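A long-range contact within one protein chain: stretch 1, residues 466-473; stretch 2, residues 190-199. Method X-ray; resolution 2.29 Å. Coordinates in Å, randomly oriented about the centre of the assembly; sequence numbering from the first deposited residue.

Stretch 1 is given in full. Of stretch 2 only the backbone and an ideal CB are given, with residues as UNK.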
ATOM      1  N   LEU A 466      -8.276  -4.133   3.111  1.00 21.77           N
ATOM      2  CA  LEU A 466      -6.996  -3.637   2.627  1.00 26.15           C
ATOM      3  C   LEU A 466      -6.500  -4.513   1.477  1.00 22.40           C
ATOM      4  O   LEU A 466      -6.223  -5.702   1.655  1.00 29.57           O
ATOM      5  CB  LEU A 466      -5.973  -3.575   3.756  1.00 27.16           C
ATOM      6  CG  LEU A 466      -4.614  -3.095   3.239  1.00 32.97           C
ATOM      7  CD1 LEU A 466      -4.640  -1.564   3.011  1.00 13.40           C
ATOM      8  CD2 LEU A 466      -3.553  -3.447   4.261  1.00 23.36           C
ATOM      9  N   LEU A 467      -6.406  -3.913   0.295  1.00 19.60           N
ATOM     10  CA  LEU A 467      -6.018  -4.619  -0.919  1.00 17.17           C
ATOM     11  C   LEU A 467      -4.511  -4.834  -1.003  1.00 28.18           C
ATOM     12  O   LEU A 467      -4.050  -5.959  -1.235  1.00 25.86           O
ATOM     13  CB  LEU A 467      -6.477  -3.832  -2.143  1.00 16.89           C
ATOM     14  CG  LEU A 467      -7.919  -3.371  -2.019  1.00 19.44           C
ATOM     15  CD1 LEU A 467      -8.308  -2.728  -3.328  1.00 13.17           C
ATOM     16  CD2 LEU A 467      -8.818  -4.617  -1.742  1.00 18.64           C
ATOM     17  N   GLU A 468      -3.730  -3.763  -0.837  1.00 23.67           N
ATOM     18  CA  GLU A 468      -2.282  -3.836  -0.993  1.00 19.28           C
ATOM     19  C   GLU A 468      -1.635  -2.671  -0.256  1.00 25.09           C
ATOM     20  O   GLU A 468      -2.194  -1.576  -0.229  1.00 22.29           O
ATOM     21  CB  GLU A 468      -1.889  -3.796  -2.471  1.00 19.26           C
ATOM     22  CG  GLU A 468      -0.410  -4.001  -2.762  1.00 21.43           C
ATOM     23  CD  GLU A 468      -0.103  -3.864  -4.237  1.00 16.33           C
ATOM     24  OE1 GLU A 468      -0.641  -2.928  -4.852  1.00 29.23           O
ATOM     25  OE2 GLU A 468       0.660  -4.694  -4.782  1.00 25.09           O
ATOM     26  N   ALA A 469      -0.469  -2.920   0.348  1.00 26.39           N
ATOM     27  CA  ALA A 469       0.369  -1.873   0.934  1.00 26.18           C
ATOM     28  C   ALA A 469       1.725  -1.887   0.241  1.00 22.55           C
ATOM     29  O   ALA A 469       2.458  -2.876   0.316  1.00 26.11           O
ATOM     30  CB  ALA A 469       0.539  -2.052   2.445  1.00 18.87           C
ATOM     31  N   SER A 470       2.034  -0.804  -0.453  1.00 20.83           N
ATOM     32  CA  SER A 470       3.294  -0.602  -1.144  1.00 27.93           C
ATOM     33  C   SER A 470       4.134   0.397  -0.349  1.00 32.10           C
ATOM     34  O   SER A 470       3.612   1.373   0.201  1.00 26.70           O
ATOM     35  CB  SER A 470       3.060  -0.091  -2.574  1.00 22.96           C
ATOM     36  OG  SER A 470       2.273  -1.000  -3.341  1.00 29.19           O
ATOM     37  N   GLN A 471       5.434   0.154  -0.296  1.00 33.22           N
ATOM     38  CA  GLN A 471       6.251   0.847   0.682  1.00 37.33           C
ATOM     39  C   GLN A 471       7.712   0.489   0.456  1.00 47.21           C
ATOM     40  O   GLN A 471       8.033  -0.652   0.117  1.00 39.79           O
ATOM     41  CB  GLN A 471       5.830   0.466   2.094  1.00 37.59           C
ATOM     42  CG  GLN A 471       6.713   0.990   3.125  1.00 55.13           C
ATOM     43  CD  GLN A 471       6.741   0.139   4.317  1.00 45.54           C
ATOM     44  OE1 GLN A 471       7.399   0.388   5.234  1.00 54.87           O
ATOM     45  NE2 GLN A 471       6.035  -0.883   4.326  1.00 33.52           N
ATOM     46  N   ASP A 472       8.591   1.458   0.668  1.00 40.56           N
ATOM     47  CA  ASP A 472       9.986   1.245   0.353  1.00 27.16           C
ATOM     48  C   ASP A 472      10.786   0.704   1.526  1.00 25.42           C
ATOM     49  O   ASP A 472      11.948   0.341   1.336  1.00 41.04           O
ATOM     50  CB  ASP A 472      10.607   2.560  -0.174  1.00 22.78           C
ATOM     51  CG  ASP A 472      10.500   3.712   0.822  1.00 28.70           C
ATOM     52  OD1 ASP A 472      11.262   4.690   0.673  1.00 36.34           O
ATOM     53  OD2 ASP A 472       9.658   3.651   1.742  1.00 28.17           O
ATOM     54  N   GLY A 473      10.211   0.634   2.724  1.00 22.51           N
ATOM     55  CA  GLY A 473      10.979   0.189   3.881  1.00 23.96           C
ATOM     56  C   GLY A 473      11.119  -1.325   3.912  1.00 30.92           C
ATOM     57  O   GLY A 473      10.263  -2.053   3.420  1.00 37.01           O
ATOM     58  N   UNK A 190      11.314   3.287   5.975  1.00 19.52           N
ATOM     59  CA  UNK A 190      10.075   3.517   5.237  1.00 29.82           C
ATOM     60  C   UNK A 190       9.879   5.026   5.122  1.00 31.09           C
ATOM     61  O   UNK A 190       9.638   5.695   6.127  1.00 27.36           O
ATOM     62  CB  UNK A 190       8.880   2.851   5.922  1.00 29.82           C
ATOM     63  N   UNK A 191       9.999   5.572   3.912  1.00 21.78           N
ATOM     64  CA  UNK A 191       9.693   6.976   3.678  1.00 31.34           C
ATOM     65  C   UNK A 191       8.502   7.191   2.761  1.00 34.71           C
ATOM     66  O   UNK A 191       8.185   8.343   2.447  1.00 39.56           O
ATOM     67  CB  UNK A 191      10.918   7.678   3.088  1.00 31.34           C
ATOM     68  N   UNK A 192       7.820   6.128   2.345  1.00 33.30           N
ATOM     69  CA  UNK A 192       6.805   6.254   1.305  1.00 30.81           C
ATOM     70  C   UNK A 192       5.855   5.077   1.423  1.00 19.52           C
ATOM     71  O   UNK A 192       6.267   3.937   1.218  1.00 22.95           O
ATOM     72  CB  UNK A 192       7.434   6.315  -0.088  1.00 30.81           C
ATOM     73  N   UNK A 193       4.588   5.339   1.729  1.00 31.23           N
ATOM     74  CA  UNK A 193       3.595   4.277   1.883  1.00 24.19           C
ATOM     75  C   UNK A 193       2.354   4.634   1.070  1.00 19.88           C
ATOM     76  O   UNK A 193       1.781   5.722   1.244  1.00 30.30           O
ATOM     77  CB  UNK A 193       3.238   4.067   3.356  1.00 24.19           C
ATOM     78  N   UNK A 194       1.952   3.731   0.180  1.00 20.15           N
ATOM     79  CA  UNK A 194       0.719   3.856  -0.586  1.00 27.97           C
ATOM     80  C   UNK A 194      -0.170   2.629  -0.424  1.00 27.36           C
ATOM     81  O   UNK A 194       0.237   1.508  -0.752  1.00 24.78           O
ATOM     82  CB  UNK A 194       1.037   4.079  -2.066  1.00 27.97           C
ATOM     83  N   UNK A 195      -1.373   2.800   0.104  1.00 20.92           N
ATOM     84  CA  UNK A 195      -2.256   1.657   0.336  1.00 25.73           C
ATOM     85  C   UNK A 195      -3.439   1.723  -0.622  1.00 22.64           C
ATOM     86  O   UNK A 195      -3.910   2.799  -1.012  1.00 23.57           O
ATOM     87  CB  UNK A 195      -2.740   1.625   1.787  1.00 25.73           C
ATOM     88  N   UNK A 196      -3.888   0.552  -1.033  1.00 18.29           N
ATOM     89  CA  UNK A 196      -5.162   0.391  -1.712  1.00 14.54           C
ATOM     90  C   UNK A 196      -6.095  -0.280  -0.716  1.00 21.06           C
ATOM     91  O   UNK A 196      -5.779  -1.353  -0.196  1.00 18.97           O
ATOM     92  CB  UNK A 196      -5.027  -0.419  -3.003  1.00 14.54           C
ATOM     93  N   UNK A 197      -7.211   0.383  -0.424  1.00 18.46           N
ATOM     94  CA  UNK A 197      -8.221  -0.082   0.517  1.00 13.25           C
ATOM     95  C   UNK A 197      -9.588   0.143  -0.111  1.00 25.32           C
ATOM     96  O   UNK A 197      -9.832   1.164  -0.770  1.00 21.35           O
ATOM     97  CB  UNK A 197      -8.105   0.635   1.863  1.00 13.25           C
ATOM     98  N   UNK A 198     -10.480  -0.804   0.081  1.00 23.05           N
ATOM     99  CA  UNK A 198     -11.865  -0.600  -0.283  1.00 13.22           C
ATOM    100  C   UNK A 198     -12.612  -0.270   0.992  1.00 18.11           C
ATOM    101  O   UNK A 198     -12.379  -0.902   2.026  1.00 25.00           O
ATOM    102  CB  UNK A 198     -12.456  -1.823  -0.986  1.00 13.22           C
ATOM    103  N   UNK A 199     -13.481   0.732   0.932  1.00 21.95           N
ATOM    104  CA  UNK A 199     -14.235   1.165   2.105  1.00 21.91           C
ATOM    105  C   UNK A 199     -15.713   0.940   1.826  1.00 24.05           C
ATOM    106  O   UNK A 199     -16.303   1.636   0.998  1.00 28.24           O
ATOM    107  CB  UNK A 199     -13.954   2.631   2.442  1.00 21.91           C
TER

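Strand 192-198 runs antiparallel to strand 466-471, so much of the pairing is settled by backbone, and side-chain hydrogen bonds to the other stretch are clearest near 190 and 191.

Position 190 precedes the strand. Its CB points sideways, 3.0 Å from Gln471 OE1. A small donor such as serine or threonine suits the amide oxygen of Gln471. The residue is Ser190: its OG donates to Gln471 OE1 at a very short 2.4 Å and lies 3.4 Å from Gly473 CA, room that the missing side chain leaves, since a CB built on Gly473 would come within 1.9 Å of Ser190 OG.

At 191 the CB points sideways, 3.9 Å from Asp472 OD1. A carboxylate asks for a donor: serine, threonine, asparagine or a longer basic chain. Thr191 is the answer. Its OG1 donates to Asp472 OD1 at 2.7 Å while its backbone N donates to Asp472 OD2 at 2.9 Å, so one carboxylate holds both.

Position 192 also places its CB 3.9 Å from Asp472 OD2, and a basic chain might seem the obvious choice, though the sideways CB would let many polar residues fit. It is Lys192, but its end leads away; from this residue the carboxylate takes a weak backbone bond, Lys192 N to Asp472 OD2 at 3.1 Å.

Position 193 faces the side of the sheet that carries Gln471 and Ala469. Extended backbone angles favour beta-branched residues, and the methylenes of Gln471 offer an apolar surface. Val193 fits, with CG2 3.7 Å from Gln471 CG.

At 194 the backbone does the work, and its CB direction shares a face with Ser470; small or polar residues would serve. It is Gly194, whose N donates to Ser470 O and whose O accepts from Ser470 N, both at 2.9 Å.

Position 195 returns to the face of Leu466 and Ala469. With Leu466 CD1 3.9 Å from the ideal CB, valine, isoleucine or leucine would suit. Ile195 brings CG2 to 4.0 Å from Ala469 CB, bridging the two apolar neighbours.

Position 196 sits at the bulge, its ideal CB 3.8 Å from Leu467 CB, so a compact residue is favoured: alanine, serine or threonine. Ser196 O accepts from both Leu467 N (2.7 Å) and Glu468 N (3.2 Å), and its OG packs 3.2 Å from Glu468 CB.

The ideal CB of 197 lies 4.3 Å from Leu466 CD1, on the face of Leu466; branched apolar residues fit, and Val197 is present. At 198 the CB points sideways, near Leu467 CD2, and several residues would do; the end of Asn198 leads away. Position 199 is out of reach and unconstrained here: Leu199.

Stretch 2 (190-199) STKVGISVNL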
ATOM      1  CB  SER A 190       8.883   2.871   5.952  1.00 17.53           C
ATOM      2  OG  SER A 190       9.141   1.520   6.361  1.00 25.38           O
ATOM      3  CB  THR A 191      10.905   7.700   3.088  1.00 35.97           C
ATOM      4  OG1 THR A 191      11.182   7.170   1.784  1.00 33.38           O
ATOM      5  CG2 THR A 191      12.121   7.524   4.007  1.00 28.74           C
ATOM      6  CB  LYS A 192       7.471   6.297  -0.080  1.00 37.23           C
ATOM      7  CG  LYS A 192       6.536   6.615  -1.237  1.00 56.24           C
ATOM      8  CD  LYS A 192       7.283   6.649  -2.579  1.00 65.93           C
ATOM      9  CE  LYS A 192       7.447   5.264  -3.194  1.00 65.20           C
ATOM     10  NZ  LYS A 192       8.301   5.325  -4.416  1.00 60.25           N
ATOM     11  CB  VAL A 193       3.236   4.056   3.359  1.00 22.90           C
ATOM     12  CG1 VAL A 193       2.146   2.989   3.509  1.00 13.50           C
ATOM     13  CG2 VAL A 193       4.498   3.706   4.161  1.00 18.84           C
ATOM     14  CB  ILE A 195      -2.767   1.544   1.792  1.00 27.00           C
ATOM     15  CG1 ILE A 195      -3.605   2.765   2.174  1.00 13.19           C
ATOM     16  CG2 ILE A 195      -1.600   1.284   2.748  1.00 17.88           C
ATOM     17  CD1 ILE A 195      -4.334   2.640   3.503  1.00 16.13           C
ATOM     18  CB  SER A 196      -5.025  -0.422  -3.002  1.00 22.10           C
ATOM     19  OG  SER A 196      -4.096  -1.499  -2.906  1.00 20.22           O
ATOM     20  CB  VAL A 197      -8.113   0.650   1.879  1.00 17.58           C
ATOM     21  CG1 VAL A 197      -8.236   2.183   1.721  1.00 14.39           C
ATOM     22  CG2 VAL A 197      -9.138   0.166   2.830  1.00 13.30           C
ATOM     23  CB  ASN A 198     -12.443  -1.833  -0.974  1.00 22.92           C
ATOM     24  CG  ASN A 198     -13.861  -1.611  -1.402  1.00 20.43           C
ATOM     25  OD1 ASN A 198     -14.092  -0.970  -2.431  1.00 20.16           O
ATOM     26  ND2 ASN A 198     -14.814  -2.172  -0.668  1.00 13.45           N
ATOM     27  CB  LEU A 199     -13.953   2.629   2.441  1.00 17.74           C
ATOM     28  CG  LEU A 199     -12.508   3.045   2.834  1.00 15.16           C
ATOM     29  CD1 LEU A 199     -12.414   4.539   3.014  1.00 13.22           C
ATOM     30  CD2 LEU A 199     -12.010   2.374   4.086  1.00 20.06           C
TER
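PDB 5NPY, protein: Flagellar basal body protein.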